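Side-chain contacts in UDP-glucose:anthocyanidin 3-O-glucosyltransferase (Clitoria ternatea, PDB 4REL), which is a plant glycosyltransferase of the GT-B clan, whose two Rossmann-like domains, each built on a parallel sheet, face each other across a cleft: residues 284-289 and 306-311; 311-316 and 320-325; 58-63 and 102-107; 37-42 and 47-52. All blocks are in the same frame, centred on the assembly; numbering follows the deposited sequence. Where two conformers were deposited one is given.

Contact 1 of 4, residues 284-289 and 306-311; sequences AVAEAL and SILPKG
Ala286, on helix 279-292, meets Leu308 and Pro309 of the loop that follows strand 296-299 in one of the two Rossmann-like halves of this GT-B enzyme. The contact illustrates how a connecting loop can be laid against a helix by apolar side chains, with no hydrogen bond between the two segments. The methyl of Ala286 points toward the loop and is shared by both neighbours. Pro309 presents the side of its ring next to the backbone nitrogen, CD lying 3.6 Å from Ala286 CB, with Pro309 CG a little farther at 4.0 Å. Leu308 reaches the same methyl with one branch, CD2 standing 4.0 Å from Ala286 CB. Its CG lies opposite the carbonyl carbon (chi1 -66°), and this swings the branched end back toward the helix. Trp298 of strand 296-299 touches both Ala286 and Leu308, so the apolar junction continues through an aromatic ring of the sheet.

A looser contact belongs to the hydrocarbon part of an acidic side chain. Glu287, which also touches Lys392 of helix 392-403, brings its methylene past the outer corner of the proline ring, with Glu287 CG 4.3 Å from Pro309 CG.

Contact 2 of 4, residues 311-316 and 320-325; sequences GFVERT and GKVVSW
Phe312 meets Val322 obliquely, its ring atom CE2 4.0 Å from Val322 CG2. On one face of the ring sits Thr316 OG1, 4.0 Å above the plane and displaced toward the rim. A second flat group, the guanidinium of Arg315, has Gly311 O above the centre of one face; its NE forms a salt bridge with Glu290, and its NH1 is hydrogen-bonded to Lys310 O.

Val322 CG2 is placed opposite the carbonyl carbon of its own residue while CG1 lies anti to the backbone N (chi1 177°), and the branch directed at the helix also approaches Val313 CG2, at 4.3 Å. Where the helix ends, Phe312 O is gripped from opposite faces of its carbonyl plane, by Thr316 N at 3.1 Å and by Thr316 OG1 at 2.8 Å. This double hold fixes the threonine hydroxyl over the rim of the aromatic ring. Thr316 O then receives Gly320 N at 2.8 Å, a weak bond because it is strongly bent (119°). A water adds a second link, donating to Val313 O and, weakly, to Gly320 O.

Phe296, touched by Phe312, Thr316 and Val322 alike, carries the packing down to strand 296-299. Here is the closing half of a beta-alpha-beta unit: helix 312-315 laid over parallel strand 320-323, an outermost strand of its Rossmann-like sheet.

Contact 3 of 4, residues 58-63 and 102-107; sequences NIRVFT and AETKQS. With ACT (acetate ion), chain G.
Arg60 and Phe62, alternate residues on one side of strand 59-64, receive Glu103 and Thr104 from the end of helix 89-104, which packs on this outermost strand of the seven-stranded parallel sheet in one Rossmann-like half. The Arg60 and Glu103 side chains cross at about a right angle, methylene against methylene, with Arg60 CD 3.8 Å from Glu103 CG. The ring of Phe62 offers its edge: CE1 is 3.8 Å from Glu103 CB, which lies near the ring plane. Glu103 has two deposited conformers, and these distances hold for one of them. Thr104 adds its methyl, CG2 coming 4.0 Å from Arg60 NH1.

At its far end, Arg60 holds an acetate ion, probably left from the crystallisation liquor, edge-on and in the guanidinium plane. NH1 donates to acetate O at 2.8 Å and NH2 to acetate OXT at 2.9 Å; a further bond from NH2 to acetate O is weak. Extension of the arginine from CG to NE carries the guanidinium along the threonine methyl to this anion, which also bonds to Ser36 OG.

Behind this shell, Thr104 is fixed by an ST turn, its OG1 accepting from Gln106 N, while the same hydroxyl is hydrogen-bonded to Ala100 O. Ser36 OG also pairs with Gln106 OE1, and Phe62 rests on Leu99 and Ala100.

Arg60 NE is 4.5 Å from Glu103 OE2, beyond a salt bridge, so any attraction is probably diffuse. The guanidinium hydrogen bonds described here go to the acetate, and strand and helix meet by van der Waals contact, without a hydrogen bond.

Contact 4 of 4, residues 37-42 and 47-52; sequences FSFIGT and AFLFTK
Phe39 swings its ring toward helix 43-50 with CG roughly opposite the backbone N (chi1 -160°), and Phe50 answers with CG opposite its carbonyl carbon (chi1 -57°), so that the two rings converge between strand and helix. They form an offset edge-to-face pair, with centroids 5.4 Å apart and planes at 82°. The edge belongs to Phe50, whose CZ stands 3.7 Å from Phe39 CD2, over one face of the Phe39 ring and displaced toward its rim. Leu49 crosses Phe39 at about a right angle and touches it obliquely with a single methyl, Leu49 CD1 being 3.6 Å from Phe39 CE2. Its CB also covers a face of the Phe50 ring, so consecutive helix residues brace each other as both press on the strand.

Ala47 O is reached in its carbonyl plane by Thr51 OG1 at 2.6 Å, while the backbone bond from Thr51 N is weak.

Within the beta-alpha-beta unit of strand 36-42, helix 43-50 and strand 59-64, Phe50 also touches Val61; Phe39 reaches beyond the unit to Ile9 of the neighbouring strand 6-10. With no hydrogen bond between the segments, cohesion probably rests on burial of apolar surface and dispersion, with a modest contribution from the slightly positive edge of Phe50 over the electron-rich face of Phe39.

How the contacts relate
The four contacts fall into two pairs, one in each sheet-bearing half. Contacts 1 and 2, centres 9 Å apart, share Gly311 and touch where Leu308 CD1 packs 3.7 Å from Val313 CG2. Contacts 3 and 4, centres 12 Å apart, are joined through neighbouring strands, Arg60 O lying 2.9 Å from Phe39 N. Contacts 2 and 4 are counterparts, each setting a helix of a beta-alpha-beta unit against one of its strands. Contacts 1 and 3 lie on opposite sides of the chain's centre, their own centres 50 Å apart. In contact 4 the Leu49 side chain is about 13 Å from the bound 3,5,7-trihydroxy-2-(4-hydroxyphenyl)-4H-chromen-4-one, and is not one of the residues that line its pocket.

Contact 1 of 4, residues 284-289 and 306-311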
loop_
_atom_site.group_PDB
_atom_site.type_symbol
_atom_site.label_atom_id
_atom_site.label_comp_id
_atom_site.label_asym_id
_atom_site.label_seq_id
_atom_site.Cartn_x
_atom_site.Cartn_y
_atom_site.Cartn_z
ATOM N N ALA A 284 17.185 -11.101 -15.522
ATOM C CA ALA A 284 16.105 -11.531 -16.407
ATOM C C ALA A 284 15.264 -10.358 -16.899
ATOM O O ALA A 284 14.882 -10.310 -18.073
ATOM C CB ALA A 284 15.212 -12.559 -15.713
ATOM N N VAL A 285 14.964 -9.428 -15.999
ATOM C CA VAL A 285 14.206 -8.234 -16.372
ATOM C C VAL A 285 14.965 -7.439 -17.432
ATOM O O VAL A 285 14.394 -7.065 -18.463
ATOM C CB VAL A 285 13.894 -7.362 -15.145
ATOM C CG1 VAL A 285 13.413 -5.969 -15.567
ATOM C CG2 VAL A 285 12.847 -8.059 -14.265
ATOM N N ALA A 286 16.255 -7.205 -17.202
ATOM C CA ALA A 286 17.057 -6.479 -18.192
ATOM C C ALA A 286 17.095 -7.185 -19.553
ATOM O O ALA A 286 16.876 -6.552 -20.590
ATOM C CB ALA A 286 18.476 -6.224 -17.674
ATOM N N GLU A 287 17.364 -8.491 -19.554
ATOM C CA GLU A 287 17.419 -9.245 -20.808
ATOM C C GLU A 287 16.110 -9.170 -21.590
ATOM O O GLU A 287 16.111 -9.007 -22.817
ATOM C CB GLU A 287 17.762 -10.710 -20.524
ATOM C CG GLU A 287 19.170 -10.904 -20.012
ATOM C CD GLU A 287 19.463 -12.344 -19.666
ATOM O OE1 GLU A 287 18.512 -13.158 -19.631
ATOM O OE2 GLU A 287 20.646 -12.662 -19.427
ATOM N N ALA A 288 14.996 -9.306 -20.874
ATOM C CA ALA A 288 13.672 -9.289 -21.498
ATOM C C ALA A 288 13.358 -7.905 -22.041
ATOM O O ALA A 288 12.840 -7.766 -23.142
ATOM C CB ALA A 288 12.601 -9.719 -20.515
ATOM N N LEU A 289 13.669 -6.877 -21.263
ATOM C CA LEU A 289 13.420 -5.514 -21.725
ATOM C C LEU A 289 14.200 -5.240 -23.002
ATOM O O LEU A 289 13.641 -4.742 -23.980
ATOM C CB LEU A 289 13.781 -4.495 -20.640
ATOM C CG LEU A 289 12.778 -4.327 -19.500
ATOM C CD1 LEU A 289 13.323 -3.345 -18.458
ATOM C CD2 LEU A 289 11.427 -3.854 -20.016
ATOM N N SER A 306 25.231 -2.566 -10.815
ATOM C CA SER A 306 26.410 -3.406 -11.031
ATOM C C SER A 306 26.071 -4.837 -11.448
ATOM O O SER A 306 26.933 -5.565 -11.940
ATOM C CB SER A 306 27.307 -3.429 -9.783
ATOM O OG SER A 306 26.592 -3.879 -8.639
ATOM N N ILE A 307 24.824 -5.252 -11.258
ATOM C CA ILE A 307 24.472 -6.624 -11.629
ATOM C C ILE A 307 23.719 -6.715 -12.958
ATOM O O ILE A 307 23.487 -7.813 -13.464
ATOM C CB ILE A 307 23.700 -7.351 -10.517
ATOM C CG1 ILE A 307 22.324 -6.727 -10.327
ATOM C CG2 ILE A 307 24.502 -7.351 -9.211
ATOM C CD1 ILE A 307 21.393 -7.569 -9.481
ATOM N N LEU A 308 23.346 -5.569 -13.524
ATOM C CA LEU A 308 22.774 -5.543 -14.870
ATOM C C LEU A 308 23.792 -6.110 -15.845
ATOM O O LEU A 308 24.994 -5.945 -15.630
ATOM C CB LEU A 308 22.442 -4.107 -15.267
ATOM C CG LEU A 308 21.339 -3.421 -14.472
ATOM C CD1 LEU A 308 21.184 -1.974 -14.936
ATOM C CD2 LEU A 308 20.025 -4.170 -14.631
ATOM N N PRO A 309 23.322 -6.786 -16.912
ATOM C CA PRO A 309 24.209 -7.329 -17.944
ATOM C C PRO A 309 25.160 -6.250 -18.452
ATOM O O PRO A 309 24.753 -5.090 -18.578
ATOM C CB PRO A 309 23.235 -7.740 -19.057
ATOM C CG PRO A 309 21.974 -8.076 -18.330
ATOM C CD PRO A 309 21.905 -7.078 -17.196
ATOM N N LYS A 310 26.417 -6.608 -18.702
ATOM C CA LYS A 310 27.370 -5.647 -19.237
ATOM C C LYS A 310 26.855 -5.058 -20.555
ATOM O O LYS A 310 26.446 -5.792 -21.454
ATOM C CB LYS A 310 28.739 -6.298 -19.456
ATOM C CG LYS A 310 29.771 -5.323 -19.997
ATOM C CD LYS A 310 31.145 -5.949 -20.168
ATOM C CE LYS A 310 32.162 -4.882 -20.550
ATOM N NZ LYS A 310 33.491 -5.453 -20.888
ATOM N N GLY A 311 26.853 -3.728 -20.648
ATOM C CA GLY A 311 26.425 -3.053 -21.859
ATOM C C GLY A 311 24.924 -2.885 -22.035
ATOM O O GLY A 311 24.483 -2.241 -22.993
#

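Contact 2 of 4, residues 311-316 and 320-325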
loop_
_atom_site.group_PDB
_atom_site.type_symbol
_atom_site.label_atom_id
_atom_site.label_comp_id
_atom_site.label_asym_id
_atom_site.label_seq_id
_atom_site.Cartn_x
_atom_site.Cartn_y
_atom_site.Cartn_z
ATOM N N GLY A 311 26.853 -3.728 -20.648
ATOM C CA GLY A 311 26.425 -3.053 -21.859
ATOM C C GLY A 311 24.924 -2.885 -22.035
ATOM O O GLY A 311 24.483 -2.241 -22.993
ATOM N N PHE A 312 24.133 -3.460 -21.134
ATOM C CA PHE A 312 22.679 -3.380 -21.270
ATOM C C PHE A 312 22.168 -1.935 -21.280
ATOM O O PHE A 312 21.377 -1.556 -22.145
ATOM C CB PHE A 312 21.971 -4.197 -20.179
ATOM C CG PHE A 312 20.560 -3.735 -19.896
ATOM C CD1 PHE A 312 19.528 -4.025 -20.777
ATOM C CD2 PHE A 312 20.274 -3.018 -18.745
ATOM C CE1 PHE A 312 18.229 -3.591 -20.523
ATOM C CE2 PHE A 312 18.977 -2.586 -18.480
ATOM C CZ PHE A 312 17.961 -2.868 -19.371
ATOM N N VAL A 313 22.593 -1.129 -20.313
ATOM C CA VAL A 313 22.095 0.241 -20.245
ATOM C C VAL A 313 22.548 1.020 -21.471
ATOM O O VAL A 313 21.776 1.764 -22.075
ATOM C CB VAL A 313 22.567 0.973 -18.972
ATOM C CG1 VAL A 313 22.062 2.390 -18.974
ATOM C CG2 VAL A 313 22.061 0.253 -17.726
ATOM N N GLU A 314 23.812 0.840 -21.838
ATOM C CA GLU A 314 24.365 1.517 -23.002
ATOM C C GLU A 314 23.648 1.125 -24.300
ATOM O O GLU A 314 23.251 1.994 -25.082
ATOM C CB GLU A 314 25.870 1.244 -23.113
ATOM C CG GLU A 314 26.548 2.047 -24.200
ATOM C CD GLU A 314 28.064 1.949 -24.143
ATOM O OE1 GLU A 314 28.597 1.477 -23.112
ATOM O OE2 GLU A 314 28.716 2.354 -25.129
ATOM N N ARG A 315 23.464 -0.173 -24.526
ATOM C CA ARG A 315 22.809 -0.633 -25.752
ATOM C C ARG A 315 21.343 -0.179 -25.860
ATOM O O ARG A 315 20.844 0.052 -26.963
ATOM C CB ARG A 315 22.904 -2.157 -25.906
ATOM C CG ARG A 315 24.304 -2.690 -26.217
ATOM C CD ARG A 315 24.245 -4.196 -26.493
ATOM N NE ARG A 315 23.570 -4.909 -25.411
ATOM C CZ ARG A 315 24.191 -5.453 -24.370
ATOM N NH1 ARG A 315 25.514 -5.383 -24.266
ATOM N NH2 ARG A 315 23.491 -6.069 -23.429
ATOM N N THR A 316 20.656 -0.039 -24.723
ATOM C CA THR A 316 19.239 0.344 -24.744
ATOM C C THR A 316 19.019 1.836 -24.533
ATOM O O THR A 316 17.878 2.283 -24.443
ATOM C CB THR A 316 18.423 -0.419 -23.680
ATOM O OG1 THR A 316 18.973 -0.143 -22.389
ATOM C CG2 THR A 316 18.490 -1.930 -23.932
ATOM N N GLY A 320 15.353 3.447 -23.876
ATOM C CA GLY A 320 14.986 3.153 -22.506
ATOM C C GLY A 320 15.700 4.052 -21.534
ATOM O O GLY A 320 16.732 4.632 -21.861
ATOM N N LYS A 321 15.136 4.178 -20.339
ATOM C CA LYS A 321 15.750 4.961 -19.278
ATOM C C LYS A 321 15.828 4.074 -18.055
ATOM O O LYS A 321 14.811 3.529 -17.624
ATOM C CB LYS A 321 14.895 6.188 -18.934
ATOM C CG LYS A 321 15.158 7.421 -19.788
ATOM C CD LYS A 321 14.816 8.694 -19.019
ATOM C CE LYS A 321 15.989 9.673 -19.027
ATOM N NZ LYS A 321 16.016 10.542 -20.250
ATOM N N VAL A 322 17.028 3.920 -17.508
ATOM C CA VAL A 322 17.206 3.203 -16.253
ATOM C C VAL A 322 17.646 4.242 -15.238
ATOM O O VAL A 322 18.729 4.822 -15.367
ATOM C CB VAL A 322 18.258 2.094 -16.398
ATOM C CG1 VAL A 322 18.492 1.399 -15.058
ATOM C CG2 VAL A 322 17.812 1.085 -17.466
ATOM N N VAL A 323 16.787 4.516 -14.254
ATOM C CA VAL A 323 17.007 5.638 -13.348
ATOM C C VAL A 323 16.744 5.229 -11.907
ATOM O O VAL A 323 16.086 4.222 -11.653
ATOM C CB VAL A 323 16.115 6.835 -13.717
ATOM C CG1 VAL A 323 16.483 7.361 -15.102
ATOM C CG2 VAL A 323 14.661 6.429 -13.671
ATOM N N SER A 324 17.263 6.008 -10.964
ATOM C CA SER A 324 17.148 5.671 -9.552
ATOM C C SER A 324 15.793 6.063 -8.978
ATOM O O SER A 324 15.339 5.476 -7.996
ATOM C CB SER A 324 18.265 6.352 -8.749
ATOM O OG SER A 324 19.531 5.901 -9.186
ATOM N N TRP A 325 15.155 7.051 -9.597
ATOM C CA TRP A 325 13.885 7.583 -9.107
ATOM C C TRP A 325 13.056 8.174 -10.244
ATOM O O TRP A 325 13.606 8.756 -11.179
ATOM C CB TRP A 325 14.153 8.662 -8.048
ATOM C CG TRP A 325 12.935 9.442 -7.649
ATOM C CD1 TRP A 325 12.068 9.150 -6.633
ATOM C CD2 TRP A 325 12.450 10.649 -8.256
ATOM N NE1 TRP A 325 11.075 10.099 -6.573
ATOM C CE2 TRP A 325 11.285 11.028 -7.559
ATOM C CE3 TRP A 325 12.887 11.442 -9.324
ATOM C CZ2 TRP A 325 10.551 12.168 -7.897
ATOM C CZ3 TRP A 325 12.159 12.571 -9.657
ATOM C CH2 TRP A 325 11.005 12.924 -8.947
HETATM O O HOH W 1 19.300 2.532 -21.053
#

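Contact 3 of 4, residues 58-63 and 102-107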
loop_
_atom_site.group_PDB
_atom_site.type_symbol
_atom_site.label_atom_id
_atom_site.label_comp_id
_atom_site.label_asym_id
_atom_site.label_seq_id
_atom_site.Cartn_x
_atom_site.Cartn_y
_atom_site.Cartn_z
ATOM N N ASN A 58 -3.111 22.853 12.959
ATOM C CA ASN A 58 -3.770 21.932 13.886
ATOM C C ASN A 58 -3.217 20.497 13.863
ATOM O O ASN A 58 -3.769 19.604 14.513
ATOM C CB ASN A 58 -5.298 21.956 13.723
ATOM C CG ASN A 58 -5.763 21.510 12.345
ATOM O OD1 ASN A 58 -5.077 21.707 11.336
ATOM N ND2 ASN A 58 -6.947 20.906 12.299
ATOM N N ILE A 59 -2.131 20.290 13.117
ATOM C CA ILE A 59 -1.398 19.026 13.162
ATOM C C ILE A 59 -0.070 19.264 13.870
ATOM O O ILE A 59 0.685 20.181 13.515
ATOM C CB ILE A 59 -1.123 18.441 11.757
ATOM C CG1 ILE A 59 -2.440 18.148 11.033
ATOM C CG2 ILE A 59 -0.282 17.181 11.880
ATOM C CD1 ILE A 59 -2.263 17.600 9.610
ATOM N N ARG A 60 0.206 18.463 14.891
ATOM C CA ARG A 60 1.459 18.578 15.624
ATOM C C ARG A 60 2.119 17.221 15.609
ATOM O O ARG A 60 1.434 16.202 15.656
ATOM C CB ARG A 60 1.204 19.021 17.063
ATOM C CG ARG A 60 0.649 20.435 17.156
ATOM C CD ARG A 60 0.089 20.750 18.538
ATOM N NE ARG A 60 -0.551 22.071 18.546
ATOM C CZ ARG A 60 -1.834 22.287 18.261
ATOM N NH1 ARG A 60 -2.629 21.271 17.963
ATOM N NH2 ARG A 60 -2.324 23.522 18.281
ATOM N N VAL A 61 3.447 17.211 15.559
ATOM C CA VAL A 61 4.182 15.959 15.406
ATOM C C VAL A 61 4.941 15.629 16.682
ATOM O O VAL A 61 5.617 16.489 17.254
ATOM C CB VAL A 61 5.146 16.050 14.217
ATOM C CG1 VAL A 61 6.000 14.787 14.116
ATOM C CG2 VAL A 61 4.358 16.263 12.933
ATOM N N PHE A 62 4.806 14.387 17.145
ATOM C CA PHE A 62 5.489 13.945 18.358
ATOM C C PHE A 62 6.310 12.702 18.084
ATOM O O PHE A 62 6.036 11.966 17.131
ATOM C CB PHE A 62 4.478 13.714 19.485
ATOM C CG PHE A 62 3.638 14.928 19.777
ATOM C CD1 PHE A 62 4.138 15.952 20.559
ATOM C CD2 PHE A 62 2.367 15.067 19.228
ATOM C CE1 PHE A 62 3.391 17.085 20.802
ATOM C CE2 PHE A 62 1.609 16.203 19.473
ATOM C CZ PHE A 62 2.119 17.211 20.262
ATOM N N THR A 63 7.327 12.478 18.910
ATOM C CA THR A 63 8.273 11.390 18.666
ATOM C C THR A 63 8.314 10.375 19.806
ATOM O O THR A 63 8.470 10.742 20.974
ATOM C CB THR A 63 9.686 11.944 18.468
ATOM O OG1 THR A 63 9.686 12.882 17.380
ATOM C CG2 THR A 63 10.676 10.821 18.167
ATOM N N ALA A 102 0.294 17.113 26.831
ATOM C CA ALA A 102 1.028 18.219 27.447
ATOM C C ALA A 102 1.069 19.449 26.534
ATOM O O ALA A 102 0.920 20.580 27.000
ATOM C CB ALA A 102 2.446 17.788 27.837
ATOM N N GLU A 103 1.241 19.236 25.231
ATOM C CA GLU A 103 1.354 20.349 24.290
ATOM C C GLU A 103 0.004 21.005 24.022
ATOM O O GLU A 103 -0.118 22.239 24.013
ATOM C CB GLU A 103 1.992 19.885 22.972
ATOM C CG GLU A 103 1.995 20.937 21.855
ATOM C CD GLU A 103 2.852 22.148 22.177
ATOM O OE1 GLU A 103 3.685 22.065 23.100
ATOM O OE2 GLU A 103 2.698 23.189 21.506
ATOM N N THR A 104 -1.018 20.180 23.818
ATOM C CA THR A 104 -2.346 20.695 23.470
ATOM C C THR A 104 -3.159 21.129 24.684
ATOM O O THR A 104 -4.126 21.879 24.554
ATOM C CB THR A 104 -3.172 19.647 22.702
ATOM O OG1 THR A 104 -3.385 18.504 23.541
ATOM C CG2 THR A 104 -2.461 19.228 21.423
ATOM N N LYS A 105 -2.774 20.627 25.854
ATOM C CA LYS A 105 -3.547 20.781 27.097
ATOM C C LYS A 105 -4.942 20.164 26.997
ATOM O O LYS A 105 -5.870 20.561 27.719
ATOM C CB LYS A 105 -3.615 22.251 27.545
ATOM C CG LYS A 105 -2.240 22.900 27.667
ATOM C CD LYS A 105 -2.335 24.316 28.231
ATOM C CE LYS A 105 -0.950 24.920 28.488
ATOM N NZ LYS A 105 -0.127 24.128 29.471
ATOM N N GLN A 106 -5.078 19.176 26.113
ATOM C CA GLN A 106 -6.361 18.526 25.851
ATOM C C GLN A 106 -6.215 17.022 25.971
ATOM O O GLN A 106 -5.310 16.442 25.381
ATOM C CB GLN A 106 -6.847 18.843 24.430
ATOM C CG GLN A 106 -7.074 20.326 24.130
ATOM C CD GLN A 106 -7.372 20.567 22.654
ATOM O OE1 GLN A 106 -6.745 19.970 21.779
ATOM N NE2 GLN A 106 -8.347 21.429 22.373
ATOM N N SER A 107 -7.108 16.388 26.720
ATOM C CA SER A 107 -7.143 14.935 26.759
ATOM C C SER A 107 -7.485 14.445 25.347
ATOM O O SER A 107 -8.196 15.122 24.592
ATOM C CB SER A 107 -8.187 14.451 27.769
ATOM O OG SER A 107 -9.483 14.904 27.416
HETATM C C ACT G . -5.508 23.329 16.998
HETATM O O ACT G . -5.154 22.321 17.650
HETATM O OXT ACT G . -4.692 24.239 16.714
HETATM C CH3 ACT G . -6.967 23.507 16.674
#

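Contact 4 of 4, residues 37-42 and 47-52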
loop_
_atom_site.group_PDB
_atom_site.type_symbol
_atom_site.label_atom_id
_atom_site.label_comp_id
_atom_site.label_asym_id
_atom_site.label_seq_id
_atom_site.Cartn_x
_atom_site.Cartn_y
_atom_site.Cartn_z
ATOM N N PHE A 37 -4.926 17.504 15.927
ATOM C CA PHE A 37 -4.467 16.217 15.416
ATOM C C PHE A 37 -3.008 16.026 15.814
ATOM O O PHE A 37 -2.140 16.822 15.452
ATOM C CB PHE A 37 -4.644 16.143 13.892
ATOM C CG PHE A 37 -6.091 16.153 13.457
ATOM C CD1 PHE A 37 -6.755 14.965 13.181
ATOM C CD2 PHE A 37 -6.801 17.345 13.375
ATOM C CE1 PHE A 37 -8.094 14.961 12.795
ATOM C CE2 PHE A 37 -8.144 17.348 12.998
ATOM C CZ PHE A 37 -8.788 16.155 12.704
ATOM N N SER A 38 -2.747 14.968 16.573
ATOM C CA SER A 38 -1.418 14.734 17.109
ATOM C C SER A 38 -0.849 13.474 16.478
ATOM O O SER A 38 -1.306 12.368 16.762
ATOM C CB SER A 38 -1.475 14.609 18.634
ATOM O OG SER A 38 -1.831 15.857 19.247
ATOM N N PHE A 39 0.142 13.661 15.615
ATOM C CA PHE A 39 0.718 12.585 14.808
ATOM C C PHE A 39 1.959 12.059 15.525
ATOM O O PHE A 39 2.938 12.781 15.711
ATOM C CB PHE A 39 1.079 13.139 13.422
ATOM C CG PHE A 39 1.231 12.095 12.355
ATOM C CD1 PHE A 39 0.165 11.771 11.530
ATOM C CD2 PHE A 39 2.442 11.449 12.165
ATOM C CE1 PHE A 39 0.295 10.820 10.531
ATOM C CE2 PHE A 39 2.584 10.490 11.162
ATOM C CZ PHE A 39 1.514 10.177 10.351
ATOM N N ILE A 40 1.919 10.794 15.921
ATOM C CA ILE A 40 2.926 10.249 16.820
ATOM C C ILE A 40 3.740 9.189 16.084
ATOM O O ILE A 40 3.256 8.087 15.826
ATOM C CB ILE A 40 2.261 9.621 18.065
ATOM C CG1 ILE A 40 1.415 10.671 18.802
ATOM C CG2 ILE A 40 3.310 9.020 18.993
ATOM C CD1 ILE A 40 0.447 10.074 19.842
ATOM N N GLY A 41 4.976 9.532 15.735
ATOM C CA GLY A 41 5.834 8.613 14.996
ATOM C C GLY A 41 7.179 8.439 15.668
ATOM O O GLY A 41 7.391 8.940 16.773
ATOM N N THR A 42 8.091 7.730 15.008
ATOM C CA THR A 42 9.449 7.581 15.517
ATOM C C THR A 42 10.308 8.681 14.910
ATOM O O THR A 42 9.854 9.397 14.013
ATOM C CB THR A 42 10.041 6.229 15.117
ATOM O OG1 THR A 42 10.038 6.124 13.685
ATOM C CG2 THR A 42 9.207 5.091 15.687
ATOM N N ALA A 47 11.132 11.930 10.317
ATOM C CA ALA A 47 12.071 12.486 9.340
ATOM C C ALA A 47 11.579 12.208 7.922
ATOM O O ALA A 47 11.609 13.082 7.050
ATOM C CB ALA A 47 13.453 11.899 9.541
ATOM N N PHE A 48 11.116 10.982 7.708
ATOM C CA PHE A 48 10.622 10.543 6.409
ATOM C C PHE A 48 9.461 11.397 5.903
ATOM O O PHE A 48 9.445 11.785 4.738
ATOM C CB PHE A 48 10.208 9.073 6.472
ATOM C CG PHE A 48 9.761 8.509 5.157
ATOM C CD1 PHE A 48 10.689 8.116 4.204
ATOM C CD2 PHE A 48 8.416 8.353 4.881
ATOM C CE1 PHE A 48 10.279 7.577 2.996
ATOM C CE2 PHE A 48 8.000 7.821 3.674
ATOM C CZ PHE A 48 8.931 7.431 2.732
ATOM N N LEU A 49 8.505 11.705 6.776
ATOM C CA LEU A 49 7.315 12.458 6.373
ATOM C C LEU A 49 7.461 13.968 6.407
ATOM O O LEU A 49 6.942 14.654 5.535
ATOM C CB LEU A 49 6.105 12.099 7.246
ATOM C CG LEU A 49 5.322 10.834 6.906
ATOM C CD1 LEU A 49 4.184 10.666 7.913
ATOM C CD2 LEU A 49 4.785 10.855 5.471
ATOM N N PHE A 50 8.142 14.493 7.416
ATOM C CA PHE A 50 8.001 15.914 7.720
ATOM C C PHE A 50 9.219 16.795 7.446
ATOM O O PHE A 50 9.193 17.989 7.730
ATOM C CB PHE A 50 7.534 16.087 9.167
ATOM C CG PHE A 50 6.238 15.381 9.466
ATOM C CD1 PHE A 50 5.049 15.835 8.915
ATOM C CD2 PHE A 50 6.209 14.256 10.284
ATOM C CE1 PHE A 50 3.853 15.189 9.178
ATOM C CE2 PHE A 50 5.017 13.607 10.552
ATOM C CZ PHE A 50 3.839 14.072 10.004
ATOM N N THR A 51 10.276 16.223 6.892
ATOM C CA THR A 51 11.478 17.014 6.635
ATOM C C THR A 51 11.224 18.184 5.676
ATOM O O THR A 51 11.482 19.340 6.016
ATOM C CB THR A 51 12.638 16.134 6.123
ATOM O OG1 THR A 51 13.072 15.266 7.179
ATOM C CG2 THR A 51 13.808 16.991 5.669
ATOM N N LYS A 52 10.698 17.885 4.494
ATOM C CA LYS A 52 10.600 18.883 3.428
ATOM C C LYS A 52 9.230 19.552 3.396
ATOM O O LYS A 52 8.915 20.301 2.471
ATOM C CB LYS A 52 10.845 18.211 2.072
ATOM C CG LYS A 52 11.997 17.208 2.044
ATOM C CD LYS A 52 13.304 17.867 1.624
ATOM C CE LYS A 52 14.500 16.952 1.854
ATOM N NZ LYS A 52 14.434 15.706 1.040
#